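Local coordinates for TRAP dicarboxylate ABC transporter, substrate-binding protein (Roseobacter denitrificans, PDB 4OVQ), which binds beta-D-glucuronate and probably serves as the periplasmic solute receptor of a TRAP transporter, at residues G68-P71 / D72-Q76; N86-L89 / G90-G93; Q60-G64 / G65-S69; M169-E172 / L173-G176. All blocks are in the same frame, centred on the assembly; numbering follows the deposited sequence. Where two conformers were deposited one is given.

Interaction 1 of 4, residues G68-P71 / D72-Q76; sequences GSQP and DAIEQ. With BDP (beta-D-glucopyranuronic acid), chain C.
Ser69 and Asp72 open helix 70-79 with an N-cap: Ser69 OG accepts from Asp72 N across 3.2 Å, supplying an acceptor to a first-turn N-H that has no earlier helical carbonyl to bond. The serine torsion (chi1 76°) tucks OG between its own N and carbonyl carbon, which turns the hydroxyl back over the first turn. Asp72 was deposited in two conformers; in the one described, a water accepts from Ser69 N and donates to Asp72 OD2, an indirect and less certain counterpart of the second bond of a capping box. Ala73 starts the regular helical pattern, its N reaching Ser69 O at 2.9 Å. At Ile74 the backbone and side chains both take part. Its N bonds Gln70 O at 2.9 Å, while Ile74 CD1 lies 3.9 Å from Gln70 CG, the two side chains crossing at a slant. Gln70 CG is anti to the backbone N (chi1 -171°), and the extended chain beyond it carries the amide off the helix into the sugar-acid pocket. There Gln70 NE2 donates to O3 of beta-D-glucuronate at 3.0 Å, with O4 also close by, while OE1 accepts from Asn88 N; that second bond should fix which end of the amide faces the ligand. Glu75 directs its carboxylate away from the turn, and its N donates to Pro71 O at 3.1 Å. Gln76 N closes the next turn on Asp72 O at 2.9 Å.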
loop_
_atom_site.group_PDB
_atom_site.type_symbol
_atom_site.label_atom_id
_atom_site.label_comp_id
_atom_site.label_asym_id
_atom_site.label_seq_id
_atom_site.Cartn_x
_atom_site.Cartn_y
_atom_site.Cartn_z
ATOM N N GLY A 68 -14.558 -7.089 3.371
ATOM C CA GLY A 68 -13.686 -7.691 4.359
ATOM C C GLY A 68 -12.312 -7.057 4.445
ATOM O O GLY A 68 -12.008 -6.055 3.797
ATOM N N SER A 69 -11.483 -7.617 5.296
ATOM C CA SER A 69 -10.145 -7.086 5.463
ATOM C C SER A 69 -9.281 -7.290 4.235
ATOM O O SER A 69 -9.602 -8.071 3.339
ATOM C CB SER A 69 -9.460 -7.781 6.615
ATOM O OG SER A 69 -9.041 -9.084 6.232
ATOM N N GLN A 70 -8.160 -6.573 4.171
ATOM C CA GLN A 70 -7.335 -6.707 2.993
ATOM C C GLN A 70 -6.754 -8.138 2.857
ATOM O O GLN A 70 -6.800 -8.715 1.763
ATOM C CB GLN A 70 -6.277 -5.593 2.925
ATOM C CG GLN A 70 -5.545 -5.578 1.604
ATOM C CD GLN A 70 -5.009 -4.243 1.133
ATOM O OE1 GLN A 70 -4.750 -4.095 -0.049
ATOM N NE2 GLN A 70 -4.877 -3.263 2.036
ATOM N N PRO A 71 -6.231 -8.733 3.937
ATOM C CA PRO A 71 -5.755 -10.114 3.710
ATOM C C PRO A 71 -6.852 -11.092 3.253
ATOM O O PRO A 71 -6.610 -11.978 2.446
ATOM C CB PRO A 71 -5.210 -10.505 5.084
ATOM C CG PRO A 71 -4.783 -9.176 5.702
ATOM C CD PRO A 71 -5.884 -8.238 5.278
ATOM N N ASP A 72 -8.048 -10.941 3.780
ATOM C CA ASP A 72 -9.139 -11.783 3.373
ATOM C C ASP A 72 -9.477 -11.536 1.895
ATOM O O ASP A 72 -9.655 -12.477 1.122
ATOM C CB ASP A 72 -10.328 -11.614 4.327
ATOM C CG ASP A 72 -10.021 -12.143 5.748
ATOM O OD1 ASP A 72 -9.095 -12.972 5.885
ATOM O OD2 ASP A 72 -10.689 -11.737 6.730
ATOM N N ALA A 73 -9.501 -10.278 1.467
ATOM C CA ALA A 73 -9.828 -10.012 0.099
ATOM C C ALA A 73 -8.773 -10.578 -0.828
ATOM O O ALA A 73 -9.095 -11.029 -1.916
ATOM C CB ALA A 73 -9.978 -8.511 -0.120
ATOM N N ILE A 74 -7.504 -10.453 -0.455
ATOM C CA ILE A 74 -6.416 -11.035 -1.257
ATOM C C ILE A 74 -6.665 -12.546 -1.425
ATOM O O ILE A 74 -6.558 -13.068 -2.534
ATOM C CB ILE A 74 -5.046 -10.733 -0.652
ATOM C CG1 ILE A 74 -4.709 -9.226 -0.768
ATOM C CG2 ILE A 74 -3.953 -11.629 -1.297
ATOM C CD1 ILE A 74 -3.702 -8.792 0.277
ATOM N N GLU A 75 -7.012 -13.243 -0.352
ATOM C CA GLU A 75 -7.319 -14.655 -0.480
ATOM C C GLU A 75 -8.520 -14.911 -1.401
ATOM O O GLU A 75 -8.543 -15.901 -2.168
ATOM C CB GLU A 75 -7.546 -15.274 0.910
ATOM C CG GLU A 75 -7.608 -16.797 0.882
ATOM C CD GLU A 75 -6.521 -17.379 -0.019
ATOM O OE1 GLU A 75 -5.329 -17.171 0.286
ATOM O OE2 GLU A 75 -6.867 -17.997 -1.062
ATOM N N GLN A 76 -9.550 -14.068 -1.329
ATOM C CA GLN A 76 -10.723 -14.260 -2.195
ATOM C C GLN A 76 -10.345 -14.106 -3.677
ATOM O O GLN A 76 -10.820 -14.853 -4.521
ATOM C CB GLN A 76 -11.855 -13.292 -1.834
ATOM C CG GLN A 76 -12.474 -13.501 -0.480
ATOM C CD GLN A 76 -13.533 -12.440 -0.167
ATOM O OE1 GLN A 76 -14.441 -12.198 -0.957
ATOM N NE2 GLN A 76 -13.392 -11.795 0.977
HETATM C C1 BDP C . -3.279 2.447 3.051
HETATM C C2 BDP C . -3.510 1.505 1.898
HETATM C C3 BDP C . -4.577 0.584 2.300
HETATM C C4 BDP C . -4.179 -0.168 3.525
HETATM C C5 BDP C . -3.859 0.790 4.649
HETATM C C6 BDP C . -3.389 0.083 5.930
HETATM O O2 BDP C . -3.986 2.347 0.793
HETATM O O3 BDP C . -4.649 -0.410 1.211
HETATM O O4 BDP C . -5.276 -1.088 3.933
HETATM O O5 BDP C . -2.862 1.724 4.258
HETATM O O6A BDP C . -3.898 -1.036 6.234
HETATM O O1 BDP C . -2.260 3.372 2.806
HETATM O O6B BDP C . -2.631 0.775 6.653
HETATM O O HOH W 1 -12.563 -9.999 6.493
#

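Interaction 2 of 4, residues N86-L89 / G90-G93; sequences NFNL and GPIG
Asn88 and Gly90 share the one side-chain-to-backbone hydrogen bond here, an N-cap where strand 84-88 gives way to the short helix 89-92. Asn88 OD1 accepts from Gly90 N at 2.9 Å, the donor standing 40° above the amide carbonyl plane. A chi1 of -171° swings the Asn88 amide beside its own carbonyl carbon, leaving ND2 to bond Glu234, which binds the glucuronate; Asn88 itself also lines the pocket.

The backbone bonds are poorer. Leu89 O receives both Ile92 N and Gly93 N at 3.1 Å, and both are weak, in keeping with a loosely bonded single turn. Pro91, which has no N-H, instead sets its CD 3.2 Å from Asn88 O.

Apolar contacts centre on Ile92. Its CD1 reaches back to Phe87 CB at 3.8 Å and approaches the ring obliquely, while Leu89 CD1 lies 4.2 Å from the same methyl, Ile92 CD1.

Strand 84-88 runs between strands 25-29 and 234-239 of the five-stranded sheet. Phe87 meets Trp29 ring to ring and packs under helix 70-79 through Gln70, Ala73 and Val77, whereas Leu89 touches Trp140 of strand 135-141.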
loop_
_atom_site.group_PDB
_atom_site.type_symbol
_atom_site.label_atom_id
_atom_site.label_comp_id
_atom_site.label_asym_id
_atom_site.label_seq_id
_atom_site.Cartn_x
_atom_site.Cartn_y
_atom_site.Cartn_z
ATOM N N ASN A 86 -8.145 -3.685 -5.702
ATOM C CA ASN A 86 -7.072 -2.722 -5.581
ATOM C C ASN A 86 -6.388 -3.037 -4.254
ATOM O O ASN A 86 -6.924 -2.742 -3.188
ATOM C CB ASN A 86 -7.625 -1.287 -5.623
ATOM C CG ASN A 86 -6.711 -0.265 -4.950
ATOM O OD1 ASN A 86 -7.176 0.647 -4.267
ATOM N ND2 ASN A 86 -5.413 -0.428 -5.120
ATOM N N PHE A 87 -5.225 -3.651 -4.345
ATOM C CA PHE A 87 -4.472 -4.083 -3.194
ATOM C C PHE A 87 -3.165 -3.279 -3.024
ATOM O O PHE A 87 -2.349 -3.136 -3.954
ATOM C CB PHE A 87 -4.135 -5.582 -3.278
ATOM C CG PHE A 87 -5.323 -6.479 -3.289
ATOM C CD1 PHE A 87 -6.404 -6.222 -2.469
ATOM C CD2 PHE A 87 -5.333 -7.589 -4.126
ATOM C CE1 PHE A 87 -7.514 -7.056 -2.482
ATOM C CE2 PHE A 87 -6.417 -8.438 -4.152
ATOM C CZ PHE A 87 -7.501 -8.174 -3.328
ATOM N N ASN A 88 -2.954 -2.816 -1.798
ATOM C CA ASN A 88 -1.623 -2.364 -1.381
ATOM C C ASN A 88 -0.676 -3.563 -1.371
ATOM O O ASN A 88 -1.072 -4.664 -0.973
ATOM C CB ASN A 88 -1.742 -1.834 0.029
ATOM C CG ASN A 88 -0.492 -1.122 0.529
ATOM O OD1 ASN A 88 0.347 -1.730 1.215
ATOM N ND2 ASN A 88 -0.412 0.179 0.288
ATOM N N LEU A 89 0.569 -3.392 -1.792
ATOM C CA LEU A 89 1.480 -4.551 -1.821
ATOM C C LEU A 89 1.939 -5.034 -0.450
ATOM O O LEU A 89 2.426 -6.147 -0.329
ATOM C CB LEU A 89 2.672 -4.307 -2.751
ATOM C CG LEU A 89 2.445 -4.961 -4.115
ATOM C CD1 LEU A 89 1.298 -4.349 -4.878
ATOM C CD2 LEU A 89 3.736 -4.937 -4.951
ATOM N N GLY A 90 1.757 -4.212 0.584
ATOM C CA GLY A 90 2.125 -4.594 1.941
ATOM C C GLY A 90 1.592 -5.942 2.380
ATOM O O GLY A 90 2.335 -6.847 2.733
ATOM N N PRO A 91 0.279 -6.110 2.350
ATOM C CA PRO A 91 -0.331 -7.401 2.730
ATOM C C PRO A 91 -0.177 -8.513 1.686
ATOM O O PRO A 91 -0.455 -9.676 1.996
ATOM C CB PRO A 91 -1.803 -7.032 2.958
ATOM C CG PRO A 91 -1.821 -5.523 3.064
ATOM C CD PRO A 91 -0.728 -5.059 2.183
ATOM N N ILE A 92 0.274 -8.163 0.480
ATOM C CA ILE A 92 0.646 -9.183 -0.521
ATOM C C ILE A 92 2.009 -9.829 -0.230
ATOM O O ILE A 92 2.257 -11.004 -0.596
ATOM C CB ILE A 92 0.616 -8.616 -1.954
ATOM C CG1 ILE A 92 -0.823 -8.193 -2.309
ATOM C CG2 ILE A 92 1.193 -9.627 -2.954
ATOM C CD1 ILE A 92 -0.968 -7.604 -3.629
ATOM N N GLY A 93 2.863 -9.129 0.501
ATOM C CA GLY A 93 4.230 -9.591 0.697
ATOM C C GLY A 93 4.334 -10.953 1.341
ATOM O O GLY A 93 5.172 -11.747 0.924
#

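Interaction 3 of 4, residues Q60-G64 / G65-S69; sequences QMFHG and GTLGS
Leu67 lies against Phe62, the two side chains meeting at a slant across the bend that follows strand 58-62. Leu67 CD2 is placed over one face of the ring, Leu67 CG packs 3.7 Å from Phe62 CB, and Leu67 CD1 comes 3.8 Å from Phe62 CG. Thr66 OG1 lies off the ring edge, near its plane, and its nearest atom in the Phe62 side chain is CB, 4.0 Å away. The His63 imidazole bonds Asp43 through NE2 and Asn30 through ND1.

The chain reverses in a type I' turn from His63 to Thr66, with Gly64 and Gly65 both at positive phi (63° and 66°); a type I turn from Gly65 to Gly68 follows directly. The closing bond of the first, Thr66 N to His63 O, is long at 3.5 Å and weak. Water takes up much of the pairing: one molecule donates to Phe62 O at 2.7 Å and accepts from Leu67 N, and a second links His63 O to Thr66 OG1.

Strand 58-62 is an outer strand of the five-stranded sheet, beside strand 25-29, whose Arg27 and Trp29 also touch Leu67. The loop leads into helix 70-79 and so begins a beta-alpha-beta crossover to strand 84-88.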
loop_
_atom_site.group_PDB
_atom_site.type_symbol
_atom_site.label_atom_id
_atom_site.label_comp_id
_atom_site.label_asym_id
_atom_site.label_seq_id
_atom_site.Cartn_x
_atom_site.Cartn_y
_atom_site.Cartn_z
ATOM N N GLN A 60 -18.633 -4.560 -10.703
ATOM C CA GLN A 60 -19.246 -3.905 -9.575
ATOM C C GLN A 60 -18.247 -3.769 -8.408
ATOM O O GLN A 60 -17.786 -4.783 -7.843
ATOM C CB GLN A 60 -20.475 -4.718 -9.121
ATOM C CG GLN A 60 -21.326 -4.048 -8.051
ATOM C CD GLN A 60 -22.614 -4.809 -7.790
ATOM O OE1 GLN A 60 -22.920 -5.778 -8.486
ATOM N NE2 GLN A 60 -23.370 -4.378 -6.787
HETATM N N MSE A 61 -17.932 -2.527 -8.056
HETATM C CA MSE A 61 -17.068 -2.249 -6.914
HETATM C C MSE A 61 -17.809 -2.251 -5.581
HETATM O O MSE A 61 -18.927 -1.752 -5.477
HETATM C CB MSE A 61 -16.385 -0.898 -7.073
HETATM C CG MSE A 61 -15.402 -0.804 -8.260
HETATM SE SE MSE A 61 -13.955 -2.106 -8.216
HETATM C CE MSE A 61 -13.359 -1.740 -6.379
ATOM N N PHE A 62 -17.150 -2.829 -4.583
ATOM C CA PHE A 62 -17.524 -2.678 -3.197
ATOM C C PHE A 62 -16.398 -1.921 -2.508
ATOM O O PHE A 62 -15.337 -2.516 -2.181
ATOM C CB PHE A 62 -17.743 -4.065 -2.585
ATOM C CG PHE A 62 -18.864 -4.826 -3.232
ATOM C CD1 PHE A 62 -18.685 -5.435 -4.457
ATOM C CD2 PHE A 62 -20.109 -4.913 -2.630
ATOM C CE1 PHE A 62 -19.706 -6.118 -5.077
ATOM C CE2 PHE A 62 -21.135 -5.595 -3.242
ATOM C CZ PHE A 62 -20.936 -6.197 -4.469
ATOM N N HIS A 63 -16.587 -0.620 -2.352
ATOM C CA HIS A 63 -15.647 0.261 -1.688
ATOM C C HIS A 63 -15.804 0.168 -0.163
ATOM O O HIS A 63 -16.656 -0.555 0.341
ATOM C CB HIS A 63 -15.882 1.696 -2.135
ATOM C CG HIS A 63 -15.774 1.883 -3.621
ATOM N ND1 HIS A 63 -14.648 1.542 -4.336
ATOM C CD2 HIS A 63 -16.640 2.406 -4.516
ATOM C CE1 HIS A 63 -14.835 1.816 -5.616
ATOM N NE2 HIS A 63 -16.031 2.360 -5.747
ATOM N N GLY A 64 -14.991 0.939 0.554
ATOM C CA GLY A 64 -15.104 0.996 2.002
ATOM C C GLY A 64 -14.840 -0.312 2.720
ATOM O O GLY A 64 -15.222 -0.432 3.885
ATOM N N GLY A 65 -14.207 -1.302 2.082
ATOM C CA GLY A 65 -13.861 -2.526 2.784
ATOM C C GLY A 65 -15.036 -3.381 3.241
ATOM O O GLY A 65 -14.883 -4.278 4.077
ATOM N N THR A 66 -16.211 -3.122 2.671
ATOM C CA THR A 66 -17.432 -3.776 3.159
ATOM C C THR A 66 -17.399 -5.281 2.854
ATOM O O THR A 66 -18.113 -6.065 3.481
ATOM C CB THR A 66 -18.717 -3.091 2.612
ATOM O OG1 THR A 66 -18.801 -3.300 1.208
ATOM C CG2 THR A 66 -18.705 -1.553 2.926
ATOM N N LEU A 67 -16.507 -5.714 1.962
ATOM C CA LEU A 67 -16.351 -7.143 1.706
ATOM C C LEU A 67 -15.331 -7.859 2.629
ATOM O O LEU A 67 -15.270 -9.099 2.684
ATOM C CB LEU A 67 -15.951 -7.393 0.252
ATOM C CG LEU A 67 -17.070 -7.179 -0.769
ATOM C CD1 LEU A 67 -16.585 -7.605 -2.148
ATOM C CD2 LEU A 67 -18.355 -7.908 -0.380
ATOM N N GLY A 68 -14.558 -7.089 3.371
ATOM C CA GLY A 68 -13.686 -7.691 4.359
ATOM C C GLY A 68 -12.312 -7.057 4.445
ATOM O O GLY A 68 -12.008 -6.055 3.797
ATOM N N SER A 69 -11.483 -7.617 5.296
ATOM C CA SER A 69 -10.145 -7.086 5.463
ATOM C C SER A 69 -9.281 -7.290 4.235
ATOM O O SER A 69 -9.602 -8.071 3.339
ATOM C CB SER A 69 -9.460 -7.781 6.615
ATOM O OG SER A 69 -9.041 -9.084 6.232
HETATM O O HOH W 2 -14.649 -3.915 0.069
HETATM O O HOH W 3 -19.262 -0.926 -0.333
#

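Interaction 4 of 4, residues M169-E172 / L173-G176; sequences MNNE and LFTG. With BDP (beta-D-glucopyranuronic acid), chain C.
Asn171 and Phe174 pack closely, Asn171 CB resting 3.4 Å from Phe174 CE2. The asparagine amide is turned 47° from the ring plane, and its CG stands above one face, offset toward the rim. Met169 meets the same ring in two ways: its carbonyl O lies in plane at the edge, and Met169 CE is 3.7 Å from Phe174 CE2. This residue is a selenomethionine, whose chain runs out toward the ligand and then bends at its last torsion (chi3 -74°), turning CE back to the phenyl ring while CG and SE stay against the sugar acid. Met169 CG is 3.4 Å from glucuronate O6A and its SE 3.6 Å from glucuronate C6, an apolar wall beside the carboxylate of a ligand that Arg167 and Arg146 also hydrogen-bond. Between these residues the chain makes an inverse gamma turn centred on Asn170 and then enters helix 172-180, with Asn171 as N-cap. Its side chain leaves the backbone opposite its own N (chi1 -176°), which brings OD1 alongside Leu173, where it accepts from Leu173 N at 3.0 Å, the donor above the amide plane. Asn171 ND2 is held by Asn100 OD1 and Gly90 O, so both ends of the amide are engaged. Within the first turn, the Thr175 hydroxyl OG1 donates to Glu172 O at 2.8 Å, and Gly176 N reaches this oxygen at 3.0 Å from the same face of the carbonyl plane. The Glu172 carboxylate lies over Thr175, its OE2 3.7 Å from Thr175 CG2.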
loop_
_atom_site.group_PDB
_atom_site.type_symbol
_atom_site.label_atom_id
_atom_site.label_comp_id
_atom_site.label_asym_id
_atom_site.label_seq_id
_atom_site.Cartn_x
_atom_site.Cartn_y
_atom_site.Cartn_z
HETATM N N MSE A 169 0.398 -2.946 9.389
HETATM C CA MSE A 169 -0.275 -3.952 8.562
HETATM C C MSE A 169 0.240 -5.339 8.848
HETATM O O MSE A 169 1.260 -5.485 9.511
HETATM C CB MSE A 169 -0.074 -3.633 7.089
HETATM C CG MSE A 169 -0.742 -2.320 6.628
HETATM SE SE MSE A 169 -0.701 -1.973 4.725
HETATM C CE MSE A 169 1.200 -1.480 4.539
ATOM N N ASN A 170 -0.491 -6.334 8.330
ATOM C CA ASN A 170 -0.171 -7.737 8.556
ATOM C C ASN A 170 0.992 -8.273 7.688
ATOM O O ASN A 170 0.772 -8.931 6.684
ATOM C CB ASN A 170 -1.445 -8.548 8.323
ATOM C CG ASN A 170 -2.556 -8.166 9.280
ATOM O OD1 ASN A 170 -2.571 -8.589 10.440
ATOM N ND2 ASN A 170 -3.490 -7.360 8.814
ATOM N N ASN A 171 2.212 -7.957 8.102
ATOM C CA ASN A 171 3.434 -8.380 7.420
ATOM C C ASN A 171 4.565 -8.328 8.431
ATOM O O ASN A 171 4.801 -7.292 9.059
ATOM C CB ASN A 171 3.695 -7.482 6.181
ATOM C CG ASN A 171 4.912 -7.933 5.349
ATOM O OD1 ASN A 171 5.843 -8.561 5.868
ATOM N ND2 ASN A 171 4.895 -7.620 4.060
ATOM N N GLU A 172 5.251 -9.454 8.644
ATOM C CA GLU A 172 6.279 -9.502 9.682
ATOM C C GLU A 172 7.451 -8.548 9.432
ATOM O O GLU A 172 8.208 -8.222 10.357
ATOM C CB GLU A 172 6.788 -10.940 9.881
ATOM C CG GLU A 172 5.933 -11.748 10.858
ATOM C CD GLU A 172 6.235 -11.439 12.334
ATOM O OE1 GLU A 172 7.412 -11.540 12.755
ATOM O OE2 GLU A 172 5.279 -11.107 13.073
ATOM N N LEU A 173 7.635 -8.086 8.205
ATOM C CA LEU A 173 8.616 -7.032 7.969
ATOM C C LEU A 173 8.301 -5.776 8.786
ATOM O O LEU A 173 9.192 -5.072 9.232
ATOM C CB LEU A 173 8.701 -6.648 6.501
ATOM C CG LEU A 173 9.767 -7.343 5.673
ATOM C CD1 LEU A 173 9.672 -8.856 5.860
ATOM C CD2 LEU A 173 9.599 -6.936 4.204
ATOM N N PHE A 174 7.012 -5.483 8.945
ATOM C CA PHE A 174 6.603 -4.264 9.639
ATOM C C PHE A 174 6.670 -4.441 11.159
ATOM O O PHE A 174 6.975 -3.489 11.895
ATOM C CB PHE A 174 5.188 -3.856 9.230
ATOM C CG PHE A 174 4.979 -3.765 7.744
ATOM C CD1 PHE A 174 5.999 -3.333 6.890
ATOM C CD2 PHE A 174 3.772 -4.124 7.202
ATOM C CE1 PHE A 174 5.793 -3.258 5.540
ATOM C CE2 PHE A 174 3.570 -4.056 5.834
ATOM C CZ PHE A 174 4.580 -3.653 5.006
ATOM N N THR A 175 6.407 -5.655 11.627
ATOM C CA THR A 175 6.574 -5.937 13.050
ATOM C C THR A 175 8.055 -5.788 13.384
ATOM O O THR A 175 8.425 -5.179 14.395
ATOM C CB THR A 175 6.062 -7.336 13.462
ATOM O OG1 THR A 175 6.689 -8.337 12.666
ATOM C CG2 THR A 175 4.590 -7.446 13.294
ATOM N N GLY A 176 8.909 -6.328 12.525
ATOM C CA GLY A 176 10.337 -6.103 12.689
ATOM C C GLY A 176 10.802 -4.655 12.712
ATOM O O GLY A 176 11.594 -4.239 13.556
HETATM C C1 BDP C . -3.279 2.447 3.051
HETATM C C2 BDP C . -3.510 1.505 1.898
HETATM C C3 BDP C . -4.577 0.584 2.300
HETATM C C4 BDP C . -4.179 -0.168 3.525
HETATM C C5 BDP C . -3.859 0.790 4.649
HETATM C C6 BDP C . -3.389 0.083 5.930
HETATM O O2 BDP C . -3.986 2.347 0.793
HETATM O O3 BDP C . -4.649 -0.410 1.211
HETATM O O4 BDP C . -5.276 -1.088 3.933
HETATM O O5 BDP C . -2.862 1.724 4.258
HETATM O O6A BDP C . -3.898 -1.036 6.234
HETATM O O1 BDP C . -2.260 3.372 2.806
HETATM O O6B BDP C . -2.631 0.775 6.653
#

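Overall arrangement
Interactions 3, 1 and 2 follow in that order along the chain and trace one crossover, from strand 58-62 through helix 70-79 to strand 84-88; interactions 3 and 1 share Gly68 and Ser69. Interaction 4 comes later, about 17 Å from interaction 1, 12 Å from interaction 2 and 23 Å from interaction 3, centre to centre. Interaction 2 touches both interaction 1 and interaction 4 through hydrogen bonds and packing. Helix 70-79, the 89-92 turn and the loop leading into helix 172-180 thus converge on one glucuronate pocket, which interactions 1, 2 and 4 touch directly, while interaction 3 remains at the surface.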